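Local coordinates for galactan 1,3-beta-galactosidase (Phanerochaete chrysosporium, PDB 7BYS), which probably hydrolyses beta-1,3-galactan from the chain end as a family 43 glycoside hydrolase, and carries a calcium-binding carbohydrate-binding module, at residues I24-G28 against S29-W33; G71-S75 against T76-V80; P262-L265 against G266-R269. All coordinates share one frame; numbering follows the deposited sequence.

Interaction 1 of 3, residues I24-G28 against S29-W33; sequences ILQVG and STFYW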
ATOM      1  N   ILE A  24     -11.118   1.649   4.162  1.00  9.04           N
ATOM      2  CA  ILE A  24     -11.429   0.971   5.419  1.00  7.98           C
ATOM      3  C   ILE A  24     -12.659   1.615   6.042  1.00  7.36           C
ATOM      4  O   ILE A  24     -12.831   2.839   5.986  1.00  9.64           O
ATOM      5  CB  ILE A  24     -10.243   1.003   6.404  1.00  8.13           C
ATOM      6  CG1 ILE A  24      -8.968   0.499   5.727  1.00  9.11           C
ATOM      7  CG2 ILE A  24     -10.566   0.163   7.640  1.00 10.47           C
ATOM      8  CD1 ILE A  24      -8.989  -0.985   5.344  1.00 10.30           C
ATOM      9  N   LEU A  25     -13.508   0.786   6.645  1.00  9.56           N
ATOM     10  CA  LEU A  25     -14.688   1.218   7.386  1.00 11.06           C
ATOM     11  C   LEU A  25     -14.708   0.456   8.699  1.00 11.84           C
ATOM     12  O   LEU A  25     -14.451  -0.749   8.728  1.00 10.80           O
ATOM     13  CB  LEU A  25     -15.972   0.887   6.588  1.00 11.83           C
ATOM     14  CG  LEU A  25     -17.327   0.901   7.318  1.00 11.45           C
ATOM     15  CD1 LEU A  25     -17.800   2.313   7.607  1.00 13.30           C
ATOM     16  CD2 LEU A  25     -18.375   0.141   6.511  1.00 13.87           C
ATOM     17  N   GLN A  26     -15.006   1.150   9.792  1.00 13.07           N
ATOM     18  CA  GLN A  26     -15.174   0.491  11.078  1.00 11.51           C
ATOM     19  C   GLN A  26     -16.633   0.595  11.496  1.00 11.10           C
ATOM     20  O   GLN A  26     -17.203   1.690  11.502  1.00 13.73           O
ATOM     21  CB  GLN A  26     -14.264   1.094  12.154  1.00 13.95           C
ATOM     22  CG  GLN A  26     -14.295   0.307  13.460  1.00 14.64           C
ATOM     23  CD  GLN A  26     -13.496   0.955  14.585  1.00 18.75           C
ATOM     24  OE1 GLN A  26     -12.717   1.878  14.363  1.00 24.36           O
ATOM     25  NE2 GLN A  26     -13.694   0.465  15.798  1.00 26.32           N
ATOM     26  N   VAL A  27     -17.234  -0.549  11.820  1.00 12.53           N
ATOM     27  CA  VAL A  27     -18.595  -0.617  12.347  1.00 14.03           C
ATOM     28  C   VAL A  27     -18.511  -1.357  13.671  1.00 16.06           C
ATOM     29  O   VAL A  27     -18.249  -2.567  13.701  1.00 15.03           O
ATOM     30  CB  VAL A  27     -19.559  -1.326  11.385  1.00 13.30           C
ATOM     31  CG1 VAL A  27     -20.991  -1.307  11.950  1.00 21.47           C
ATOM     32  CG2 VAL A  27     -19.498  -0.704   9.999  1.00 15.80           C
ATOM     33  N   GLY A  28     -18.733  -0.639  14.765  1.00 18.91           N
ATOM     34  CA  GLY A  28     -18.508  -1.255  16.060  1.00 19.26           C
ATOM     35  C   GLY A  28     -17.062  -1.694  16.146  1.00 17.72           C
ATOM     36  O   GLY A  28     -16.142  -0.919  15.868  1.00 19.96           O
ATOM     37  N   SER A  29     -16.850  -2.959  16.496  1.00 16.86           N
ATOM     38  CA  SER A  29     -15.508  -3.505  16.626  1.00 20.56           C
ATOM     39  C   SER A  29     -15.048  -4.251  15.376  1.00 20.45           C
ATOM     40  O   SER A  29     -13.971  -4.852  15.392  1.00 20.90           O
ATOM     41  CB  SER A  29     -15.425  -4.417  17.851  1.00 21.07           C
ATOM     42  OG  SER A  29     -16.363  -5.471  17.736  1.00 23.59           O
ATOM     43  N   THR A  30     -15.837  -4.234  14.301  1.00 16.07           N
ATOM     44  CA  THR A  30     -15.497  -4.947  13.075  1.00 14.39           C
ATOM     45  C   THR A  30     -14.958  -3.972  12.037  1.00 13.72           C
ATOM     46  O   THR A  30     -15.511  -2.890  11.834  1.00 14.74           O
ATOM     47  CB  THR A  30     -16.718  -5.673  12.500  1.00 15.48           C
ATOM     48  OG1 THR A  30     -17.229  -6.589  13.476  1.00 20.55           O
ATOM     49  CG2 THR A  30     -16.341  -6.464  11.250  1.00 15.51           C
ATOM     50  N   PHE A  31     -13.869  -4.362  11.387  1.00 11.56           N
ATOM     51  CA  PHE A  31     -13.276  -3.572  10.321  1.00 10.34           C
ATOM     52  C   PHE A  31     -13.612  -4.196   8.974  1.00 11.38           C
ATOM     53  O   PHE A  31     -13.637  -5.427   8.836  1.00 11.68           O
ATOM     54  CB  PHE A  31     -11.758  -3.457  10.499  1.00 12.45           C
ATOM     55  CG  PHE A  31     -11.362  -2.575  11.654  1.00 12.64           C
ATOM     56  CD1 PHE A  31     -11.293  -3.090  12.935  1.00 14.72           C
ATOM     57  CD2 PHE A  31     -11.114  -1.222  11.463  1.00 12.96           C
ATOM     58  CE1 PHE A  31     -10.946  -2.280  14.006  1.00 14.23           C
ATOM     59  CE2 PHE A  31     -10.761  -0.403  12.531  1.00 16.42           C
ATOM     60  CZ  PHE A  31     -10.689  -0.928  13.796  1.00 16.23           C
ATOM     61  N   TYR A  32     -13.867  -3.335   7.990  1.00 11.36           N
ATOM     62  CA  TYR A  32     -14.228  -3.709   6.629  1.00 10.07           C
ATOM     63  C   TYR A  32     -13.195  -3.113   5.689  1.00  9.71           C
ATOM     64  O   TYR A  32     -12.942  -1.906   5.725  1.00 11.10           O
ATOM     65  CB  TYR A  32     -15.639  -3.206   6.271  1.00  9.90           C
ATOM     66  CG  TYR A  32     -16.705  -3.860   7.104  1.00 12.20           C
ATOM     67  CD1 TYR A  32     -16.949  -3.444   8.413  1.00 12.42           C
ATOM     68  CD2 TYR A  32     -17.446  -4.916   6.598  1.00 14.25           C
ATOM     69  CE1 TYR A  32     -17.914  -4.074   9.196  1.00 14.54           C
ATOM     70  CE2 TYR A  32     -18.412  -5.545   7.376  1.00 14.30           C
ATOM     71  CZ  TYR A  32     -18.630  -5.121   8.665  1.00 15.81           C
ATOM     72  OH  TYR A  32     -19.590  -5.749   9.434  1.00 19.42           O
ATOM     73  N   TRP A  33     -12.586  -3.963   4.876  1.00  9.07           N
ATOM     74  CA  TRP A  33     -11.617  -3.552   3.870  1.00  7.79           C
ATOM     75  C   TRP A  33     -12.276  -3.735   2.510  1.00  8.68           C
ATOM     76  O   TRP A  33     -12.582  -4.863   2.112  1.00  9.67           O
ATOM     77  CB  TRP A  33     -10.355  -4.401   4.037  1.00  8.30           C
ATOM     78  CG  TRP A  33      -9.235  -4.110   3.075  1.00  9.22           C
ATOM     79  CD1 TRP A  33      -9.215  -3.189   2.060  1.00  8.41           C
ATOM     80  CD2 TRP A  33      -7.957  -4.767   3.047  1.00  8.77           C
ATOM     81  NE1 TRP A  33      -8.001  -3.242   1.405  1.00  8.44           N
ATOM     82  CE2 TRP A  33      -7.215  -4.206   1.986  1.00  8.49           C
ATOM     83  CE3 TRP A  33      -7.376  -5.795   3.807  1.00  9.65           C
ATOM     84  CZ2 TRP A  33      -5.914  -4.620   1.682  1.00  9.21           C
ATOM     85  CZ3 TRP A  33      -6.092  -6.209   3.502  1.00  9.50           C
ATOM     86  CH2 TRP A  33      -5.372  -5.630   2.447  1.00  9.87           C
TER
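Gln-26 and Phe-31 form a non-hydrogen-bonded pair of a beta hairpin with a two-residue type II' turn, and their side chains run side by side. With CG anti to the backbone N (chi1 -173°) and the chain extended beyond it, Gln-26 lies over one face of the ring: its CG is 3.9 Å from the ring centroid, a CH-pi contact, and its amide stacks on the ring with the planes 29° apart.

The buried end is packed by Ile-24, whose CG2 reaches Phe-31 CD2 at the ring edge and whose CD1 lies 3.9 Å from Trp-33 CG. Leu-25 and Tyr-32 exchange two backbone hydrogen bonds, and on their face Val-27 CG2 touches Tyr-32 CE1 at 3.8 Å. Toward solvent, Gly-28 and Ser-29 form the turn's exposed corners, closed by Thr-30 N donating to Val-27 O at 3.0 Å; Val-27 N returns a bond to Thr-30 O. There Gln-26 NE2 donates to Gly-28 O at 2.8 Å, fixing the amide's rotation.

The hairpin joins edge strand 22-27 to strand 30-36, which pairs onward with strand 48-53. Leu-25 and Val-27 pack on Tyr-94 of strand 93-101, whereas Ile-24 meets Phe-245 and Leu-247 of strand 242-249.

Interaction 2 of 3, residues G71-S75 against T76-V80; sequences GTMIS and TSNVV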
ATOM      1  N   GLY A  71     -23.294  -2.369 -19.982  1.00 15.58           N
ATOM      2  CA  GLY A  71     -23.967  -1.225 -20.560  1.00 17.34           C
ATOM      3  C   GLY A  71     -24.012   0.008 -19.688  1.00 18.97           C
ATOM      4  O   GLY A  71     -24.690   0.976 -20.043  1.00 19.64           O
ATOM      5  N   THR A  72     -23.312   0.011 -18.560  1.00 17.50           N
ATOM      6  CA  THR A  72     -23.225   1.172 -17.684  1.00 17.61           C
ATOM      7  C   THR A  72     -21.765   1.555 -17.529  1.00 13.22           C
ATOM      8  O   THR A  72     -20.863   0.869 -18.017  1.00 17.55           O
ATOM      9  CB  THR A  72     -23.779   0.864 -16.292  1.00 17.78           C
ATOM     10  OG1 THR A  72     -22.864  -0.012 -15.610  1.00 16.02           O
ATOM     11  CG2 THR A  72     -25.154   0.223 -16.381  1.00 18.49           C
ATOM     12  N   MET A  73     -21.537   2.641 -16.792  1.00 16.29           N
ATOM     13  CA  MET A  73     -20.178   3.053 -16.478  1.00 15.63           C
ATOM     14  C   MET A  73     -19.509   2.156 -15.444  1.00 15.77           C
ATOM     15  O   MET A  73     -18.327   2.365 -15.158  1.00 15.37           O
ATOM     16  CB  MET A  73     -20.172   4.499 -15.982  0.55 20.59           C
ATOM     17  CG  MET A  73     -20.506   5.516 -17.052  0.55 22.59           C
ATOM     18  SD  MET A  73     -19.186   6.724 -17.243  0.55 43.27           S
ATOM     19  CE  MET A  73     -17.842   5.644 -17.703  0.55 24.73           C
ATOM     20  N   ILE A  74     -20.217   1.170 -14.890  1.00 14.22           N
ATOM     21  CA  ILE A  74     -19.581   0.144 -14.068  1.00 14.62           C
ATOM     22  C   ILE A  74     -19.614  -1.210 -14.765  1.00 11.09           C
ATOM     23  O   ILE A  74     -19.728  -2.254 -14.115  1.00 14.09           O
ATOM     24  CB  ILE A  74     -20.135   0.083 -12.629  1.00 14.98           C
ATOM     25  CG1 ILE A  74     -21.618  -0.318 -12.593  1.00 13.33           C
ATOM     26  CG2 ILE A  74     -19.888   1.417 -11.903  1.00 14.94           C
ATOM     27  CD1 ILE A  74     -22.026  -0.891 -11.246  1.00 18.56           C
ATOM     28  N   SER A  75     -19.484  -1.203 -16.093  1.00 15.14           N
ATOM     29  CA  SER A  75     -19.295  -2.442 -16.833  1.00 12.77           C
ATOM     30  C   SER A  75     -17.865  -2.963 -16.657  1.00 18.47           C
ATOM     31  O   SER A  75     -16.978  -2.279 -16.133  1.00 14.27           O
ATOM     32  CB  SER A  75     -19.535  -2.202 -18.323  1.00 16.08           C
ATOM     33  OG  SER A  75     -18.439  -1.517 -18.901  1.00 17.34           O
ATOM     34  N   THR A  76     -17.635  -4.203 -17.114  1.00 15.15           N
ATOM     35  CA  THR A  76     -16.294  -4.783 -17.048  1.00 15.83           C
ATOM     36  C   THR A  76     -15.326  -4.161 -18.040  1.00 18.50           C
ATOM     37  O   THR A  76     -14.162  -4.575 -18.080  1.00 21.53           O
ATOM     38  CB  THR A  76     -16.330  -6.297 -17.273  1.00 20.68           C
ATOM     39  OG1 THR A  76     -16.958  -6.582 -18.532  1.00 26.44           O
ATOM     40  CG2 THR A  76     -17.084  -6.978 -16.174  1.00 19.97           C
ATOM     41  N   SER A  77     -15.769  -3.200 -18.843  1.00 17.31           N
ATOM     42  CA  SER A  77     -14.889  -2.443 -19.723  1.00 18.04           C
ATOM     43  C   SER A  77     -14.562  -1.060 -19.173  1.00 18.25           C
ATOM     44  O   SER A  77     -13.872  -0.283 -19.840  1.00 17.29           O
ATOM     45  CB  SER A  77     -15.514  -2.316 -21.114  0.54 21.72           C
ATOM     46  OG  SER A  77     -15.921  -3.581 -21.595  0.54 23.47           O
ATOM     47  N   ASN A  78     -15.028  -0.740 -17.967  1.00 15.78           N
ATOM     48  CA  ASN A  78     -14.810   0.565 -17.362  1.00 14.79           C
ATOM     49  C   ASN A  78     -13.887   0.435 -16.154  1.00 14.78           C
ATOM     50  O   ASN A  78     -13.496  -0.667 -15.760  1.00 15.11           O
ATOM     51  CB  ASN A  78     -16.143   1.190 -16.961  1.00 14.21           C
ATOM     52  CG  ASN A  78     -16.893   1.750 -18.144  1.00 19.24           C
ATOM     53  OD1 ASN A  78     -17.857   1.157 -18.621  1.00 22.70           O
ATOM     54  ND2 ASN A  78     -16.454   2.900 -18.625  1.00 24.93           N
ATOM     55  N   VAL A  79     -13.570   1.584 -15.563  1.00 13.96           N
ATOM     56  CA  VAL A  79     -12.642   1.688 -14.441  1.00 12.96           C
ATOM     57  C   VAL A  79     -13.427   2.011 -13.173  1.00 10.60           C
ATOM     58  O   VAL A  79     -14.245   2.940 -13.155  1.00 10.54           O
ATOM     59  CB  VAL A  79     -11.582   2.764 -14.715  1.00 14.73           C
ATOM     60  CG1 VAL A  79     -10.784   3.058 -13.459  1.00 16.22           C
ATOM     61  CG2 VAL A  79     -10.661   2.326 -15.856  1.00 21.07           C
ATOM     62  N   VAL A  80     -13.190   1.234 -12.118  1.00  9.75           N
ATOM     63  CA  VAL A  80     -13.727   1.508 -10.786  1.00  9.17           C
ATOM     64  C   VAL A  80     -12.547   1.413  -9.837  1.00  9.87           C
ATOM     65  O   VAL A  80     -11.984   0.325  -9.660  1.00 11.27           O
ATOM     66  CB  VAL A  80     -14.820   0.508 -10.383  1.00 11.14           C
ATOM     67  CG1 VAL A  80     -15.156   0.665  -8.900  1.00 10.65           C
ATOM     68  CG2 VAL A  80     -16.069   0.701 -11.234  1.00 13.63           C
TER
HETATM   69  O   HOH W   1     -17.026   3.341 -13.046  1.00 12.81           O
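Ser-75 and Asn-78 hold the first and last positions of a type I turn and are joined twice, once through the backbone and once through their side chains. In the backbone bond, Asn-78 N donates to Ser-75 O at 3.1 Å, approaching from above the carbonyl plane. In the second, Ser-75 OG gives its proton to Asn-78 OD1 at 2.8 Å, tilted 24° from the plane of that carbonyl. Because chi1 of 75° sets OG between the backbone N and the carbonyl carbon of Ser-75, the same hydroxyl oxygen also accepts from Ser-77 N at 3.2 Å, so one serine both gives and receives within the turn. Asn-78 ND2 is bonded to Asp-101 O, so its carboxamide is gripped at both ends. An alanine here would lack the whole carboxamide and would probably leave the Ser-75 hydroxyl proton without its acceptor and take the side-chain donor from Asp-101 O, holding the serine hydroxyl less firmly.

A preceding type I turn, Thr-72 to Ser-75, leads into this one. Thr-72 OG1 accepts from Ile-74 N at 3.0 Å, an ST turn, and is also bonded to Ile-69 O. One water bridges the two segments, donating to Met-73 O at 2.7 Å and to Val-79 O at 2.8 Å.

Apolar contact is limited to Ile-74 CG2 meeting Val-80 CG2 at 3.9 Å, where the two side chains pass at a slant.

The two turns lead into strand 79-88, the edge of a four-stranded antiparallel sheet. Its neighbour, strand 93-101, receives Ile-74 and Val-80 on Phe-98, while Met-73 and Ile-74 extend to Tyr-124 of strand 123-128.

Interaction 3 of 3, residues P262-L265 against G266-R269; sequences PSLL and GSSR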
ATOM      1  N   PRO A 262       2.236  -3.128 -12.760  1.00 12.93           N
ATOM      2  CA  PRO A 262       1.417  -3.041 -13.989  1.00 18.26           C
ATOM      3  C   PRO A 262       1.394  -4.296 -14.846  1.00 18.02           C
ATOM      4  O   PRO A 262       0.350  -4.589 -15.443  1.00 23.55           O
ATOM      5  CB  PRO A 262       2.025  -1.851 -14.744  1.00 20.32           C
ATOM      6  CG  PRO A 262       2.693  -1.041 -13.701  1.00 20.77           C
ATOM      7  CD  PRO A 262       3.177  -2.003 -12.642  1.00 20.05           C
ATOM      8  N   SER A 263       2.485  -5.058 -14.908  1.00 20.27           N
ATOM      9  CA  SER A 263       2.515  -6.254 -15.744  1.00 30.01           C
ATOM     10  C   SER A 263       1.868  -7.468 -15.085  1.00 24.26           C
ATOM     11  O   SER A 263       1.701  -8.498 -15.747  1.00 23.68           O
ATOM     12  CB  SER A 263       3.949  -6.594 -16.155  1.00 30.78           C
ATOM     13  OG  SER A 263       4.856  -6.364 -15.092  1.00 41.52           O
ATOM     14  N   LEU A 264       1.490  -7.375 -13.811  1.00 17.01           N
ATOM     15  CA  LEU A 264       0.877  -8.471 -13.082  1.00 15.82           C
ATOM     16  C   LEU A 264       0.047  -7.835 -11.966  1.00 14.24           C
ATOM     17  O   LEU A 264       0.340  -7.971 -10.767  1.00 13.69           O
ATOM     18  CB  LEU A 264       1.939  -9.423 -12.529  1.00 18.95           C
ATOM     19  CG  LEU A 264       1.484 -10.843 -12.191  1.00 20.23           C
ATOM     20  CD1 LEU A 264       1.027 -11.593 -13.435  1.00 18.20           C
ATOM     21  CD2 LEU A 264       2.600 -11.597 -11.484  1.00 22.39           C
ATOM     22  N   LEU A 265      -1.014  -7.131 -12.377  1.00 12.41           N
ATOM     23  CA  LEU A 265      -1.741  -6.251 -11.462  1.00 13.03           C
ATOM     24  C   LEU A 265      -2.340  -7.005 -10.290  1.00 12.50           C
ATOM     25  O   LEU A 265      -2.426  -6.459  -9.183  1.00 14.31           O
ATOM     26  CB  LEU A 265      -2.852  -5.505 -12.198  1.00 15.12           C
ATOM     27  CG  LEU A 265      -2.417  -4.199 -12.856  1.00 14.63           C
ATOM     28  CD1 LEU A 265      -3.512  -3.682 -13.792  1.00 17.16           C
ATOM     29  CD2 LEU A 265      -1.992  -3.135 -11.836  1.00 14.27           C
ATOM     30  N   GLY A 266      -2.780  -8.245 -10.504  1.00 13.61           N
ATOM     31  CA  GLY A 266      -3.352  -9.005  -9.415  1.00 15.15           C
ATOM     32  C   GLY A 266      -2.369  -9.362  -8.341  1.00 13.61           C
ATOM     33  O   GLY A 266      -2.787  -9.773  -7.253  1.00 16.93           O
ATOM     34  N   SER A 267      -1.079  -9.212  -8.616  1.00 11.54           N
ATOM     35  CA  SER A 267      -0.033  -9.440  -7.636  1.00 11.43           C
ATOM     36  C   SER A 267       0.525  -8.141  -7.072  1.00 10.42           C
ATOM     37  O   SER A 267       1.555  -8.162  -6.389  1.00 11.42           O
ATOM     38  CB  SER A 267       1.072 -10.313  -8.236  1.00 11.24           C
ATOM     39  OG  SER A 267       0.554 -11.601  -8.553  1.00 15.81           O
ATOM     40  N   SER A 268      -0.135  -7.013  -7.332  1.00 10.07           N
ATOM     41  CA  SER A 268       0.220  -5.789  -6.626  1.00 10.65           C
ATOM     42  C   SER A 268       0.096  -6.022  -5.122  1.00  8.46           C
ATOM     43  O   SER A 268      -0.846  -6.669  -4.657  1.00 10.46           O
ATOM     44  CB  SER A 268      -0.698  -4.635  -7.048  1.00 10.43           C
ATOM     45  OG  SER A 268      -0.629  -4.400  -8.452  1.00 10.39           O
ATOM     46  N   ARG A 269       1.067  -5.511  -4.363  1.00 10.14           N
ATOM     47  CA  ARG A 269       1.208  -5.855  -2.954  1.00 10.06           C
ATOM     48  C   ARG A 269       0.657  -4.744  -2.068  1.00  8.89           C
ATOM     49  O   ARG A 269       0.353  -3.638  -2.526  1.00  8.54           O
ATOM     50  CB  ARG A 269       2.676  -6.168  -2.594  1.00  9.64           C
ATOM     51  CG  ARG A 269       3.276  -7.396  -3.314  1.00 10.59           C
ATOM     52  CD  ARG A 269       2.392  -8.636  -3.209  1.00 12.61           C
ATOM     53  NE  ARG A 269       3.041  -9.813  -3.798  1.00 14.73           N
ATOM     54  CZ  ARG A 269       2.389 -10.865  -4.276  1.00 15.29           C
ATOM     55  NH1 ARG A 269       1.071 -10.907  -4.248  1.00 14.47           N
ATOM     56  NH2 ARG A 269       3.074 -11.883  -4.802  1.00 17.41           N
TER
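Chi1 of -58° in Ser-268 places OG beside its own backbone N and anti to the carbonyl carbon, where both groups can reach Leu-265 O. OG donates to that oxygen at 2.8 Å and the Ser-268 amide at 3.0 Å; both arrive from the same face of the carbonyl, the amide well above its plane and the hydroxyl tilted only 23° from it. Two bonds from one residue thus grip a single oxygen. Ser-268 OG is also bonded to Arg-261 N, just before the segment, so the serine ties the end of the turn back to its start.

One residue earlier along the chain the same spacing recurs: Ser-267 N donates to Leu-264 O at 2.9 Å, with an N-H...O angle of 152°. Two successive bonds of this kind, from each amide to the carbonyl three residues back, mark a short 3-10-like turn centred on Leu-265 and Gly-266. Alongside it, Leu-264 CD2 lies 3.6 Å from Ser-267 OG. Leu-265 CD2 comes to 3.9 Å from Ser-268 OG.

The turn belongs to the loop joining strand 252-259 to strand 269-276, and Arg-269 enters the latter paired through its backbone with Arg-259. Gly-266 is tied by its N to Asn-41 and by its O to Gln-18. Leu-265 rests on Trp-208, and Ser-268 touches Trp-260 of the same loop and His-20 of another loop.

The three local contacts follow one another along the chain without touching: nearest atoms are about 12 Å apart between interactions 1 and 2, about 8 Å between 1 and 3, and about 10 Å between 2 and 3. They lie in or beside three different antiparallel sheets, consistent with the five-bladed beta-propeller of family 43. Interactions 2 and 3 come closer to the galactose-binding residues, though no sugar occupies that site in this chain. Side-chain distances to Glu-81 are about 6 Å from Val-80, its neighbour in sequence, and about 8 Å from Leu-265. Interaction 1 is more remote, with Trp-33 about 10 Å from Arg-82; Ser-268 lies about 10 Å from Gln-242.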